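Local coordinates for dachshund homolog 1 (Homo sapiens, PDB 1L8R), which regulates transcription during organogenesis, acting with partners such as SIX1 and EYA3, and carries in this fragment a DNA-binding motif like that of winged-helix proteins, at residues A[13-18]-A[35-40]. Numbering follows the deposited sequence.
Sequences RGAKVA and DLFLKH
NH1 of Arg13 forms a salt bridge with OE1 of Glu92 on helix 88-99, while the aliphatic part of the same side chain lies under the ring of Phe37. The contact belongs to the winged-helix-like DACHbox-N domain and joins the turn between strands 8-12 and 15-22, and the start of the latter, to the last turn of helix 30-37. Arginine suits the place because its methylenes can cover an aromatic ring while its charged end reaches a carboxylate. CD of Arg13 sits almost over the ring centre, 3.9 Å from the Phe37 centroid and 7° off the ring normal, a CH-pi contact; CB of Arg13 lies 3.5 Å from CZ of Phe37. The two side chains run past each other in opposite directions. The Arg13 chain is extended to CD and then bends about CG-CD (chi3 66°), which brings NE round near CD1 of Phe37. The guanidinium plane stands 77° from the ring plane. CZ of Arg13 is 5.6 Å from the ring centroid, long enough that any cation-pi attraction is at most weak. CB of Leu36 lies against the opposite face, nearer the ring's margin than its centre, while Phe91 and Tyr95 of helix 88-99 and Leu12 also touch Phe37. A serine in place of Phe37 would probably open a gap between strand and helix and leave the Arg13 methylenes without their aromatic cover. Ala15 is small enough to let both helix residues approach: its CB lies 3.7 Å from CZ of Phe37, obliquely to the ring, and 4.0 Å from CD1 of Leu36. Farther along the strand Val17, buried and also packed on Val10 and Leu12, offers a branched side chain that crosses Leu36 at a slant, CG1 meeting CD1 of Leu36 at 3.6 Å.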
# COMPACT_ATOMS: atom_id res chain seq x y z
N ARG A 13 8.35 9.10 -0.00
CA ARG A 13 9.06 9.68 1.13
C ARG A 13 10.53 9.25 1.14
O ARG A 13 11.07 8.89 2.18
CB ARG A 13 8.38 9.27 2.43
CG ARG A 13 6.89 9.60 2.50
CD ARG A 13 6.26 9.10 3.80
NE ARG A 13 6.78 9.80 4.98
CZ ARG A 13 6.38 11.00 5.38
NH1 ARG A 13 5.44 11.66 4.72
NH2 ARG A 13 6.92 11.55 6.46
N GLY A 14 11.16 9.26 -0.03
CA GLY A 14 12.57 8.90 -0.11
C GLY A 14 12.88 7.42 -0.22
O GLY A 14 14.04 7.03 -0.33
N ALA A 15 11.86 6.58 -0.17
CA ALA A 15 12.06 5.14 -0.27
C ALA A 15 11.45 4.61 -1.55
O ALA A 15 10.67 5.30 -2.22
CB ALA A 15 11.45 4.44 0.94
N LYS A 16 11.83 3.39 -1.91
CA LYS A 16 11.31 2.74 -3.10
C LYS A 16 10.22 1.76 -2.67
O LYS A 16 10.41 0.98 -1.74
CB LYS A 16 12.42 1.98 -3.82
CG LYS A 16 13.34 2.86 -4.65
CD LYS A 16 12.65 3.28 -5.95
CE LYS A 16 13.50 4.26 -6.75
NZ LYS A 16 13.61 5.58 -6.07
N VAL A 17 9.07 1.83 -3.33
CA VAL A 17 7.96 0.94 -3.02
C VAL A 17 7.33 0.43 -4.31
O VAL A 17 7.42 1.07 -5.37
CB VAL A 17 6.87 1.65 -2.18
CG1 VAL A 17 7.46 2.11 -0.84
CG2 VAL A 17 6.28 2.82 -2.95
N ALA A 18 6.69 -0.73 -4.22
CA ALA A 18 6.04 -1.35 -5.37
C ALA A 18 4.73 -0.64 -5.67
O ALA A 18 4.02 -0.19 -4.77
CB ALA A 18 5.81 -2.82 -5.11
N ASP A 35 5.14 -0.78 6.72
CA ASP A 35 6.37 -1.27 7.35
C ASP A 35 7.49 -0.25 7.31
O ASP A 35 8.33 -0.20 8.22
CB ASP A 35 6.88 -2.55 6.68
CG ASP A 35 5.88 -3.68 6.73
OD1 ASP A 35 5.11 -3.76 7.71
OD2 ASP A 35 5.88 -4.49 5.78
N LEU A 36 7.52 0.56 6.26
CA LEU A 36 8.56 1.56 6.10
C LEU A 36 8.38 2.84 6.90
O LEU A 36 9.36 3.42 7.38
CB LEU A 36 8.71 1.94 4.62
CG LEU A 36 9.31 0.92 3.65
CD1 LEU A 36 9.13 1.41 2.22
CD2 LEU A 36 10.79 0.72 3.97
N PHE A 37 7.13 3.28 7.06
CA PHE A 37 6.89 4.54 7.74
C PHE A 37 5.98 4.59 8.97
O PHE A 37 6.00 5.58 9.70
CB PHE A 37 6.39 5.55 6.71
CG PHE A 37 7.28 5.69 5.52
CD1 PHE A 37 8.55 6.25 5.64
CD2 PHE A 37 6.87 5.23 4.27
CE1 PHE A 37 9.39 6.36 4.54
CE2 PHE A 37 7.71 5.33 3.16
CZ PHE A 37 8.97 5.90 3.30
N LEU A 38 5.20 3.55 9.21
CA LEU A 38 4.29 3.55 10.35
C LEU A 38 4.45 2.34 11.26
O LEU A 38 3.63 2.12 12.15
CB LEU A 38 2.84 3.63 9.86
CG LEU A 38 2.43 4.88 9.06
CD1 LEU A 38 1.04 4.67 8.48
CD2 LEU A 38 2.46 6.11 9.97
N LYS A 39 5.51 1.58 11.05
CA LYS A 39 5.79 0.38 11.84
C LYS A 39 5.58 0.58 13.34
O LYS A 39 4.96 -0.25 14.01
CB LYS A 39 7.21 -0.10 11.57
N HIS A 40 6.09 1.68 13.87
CA HIS A 40 5.96 1.97 15.29
C HIS A 40 5.00 3.12 15.56
O HIS A 40 4.27 3.10 16.55
CB HIS A 40 7.33 2.29 15.88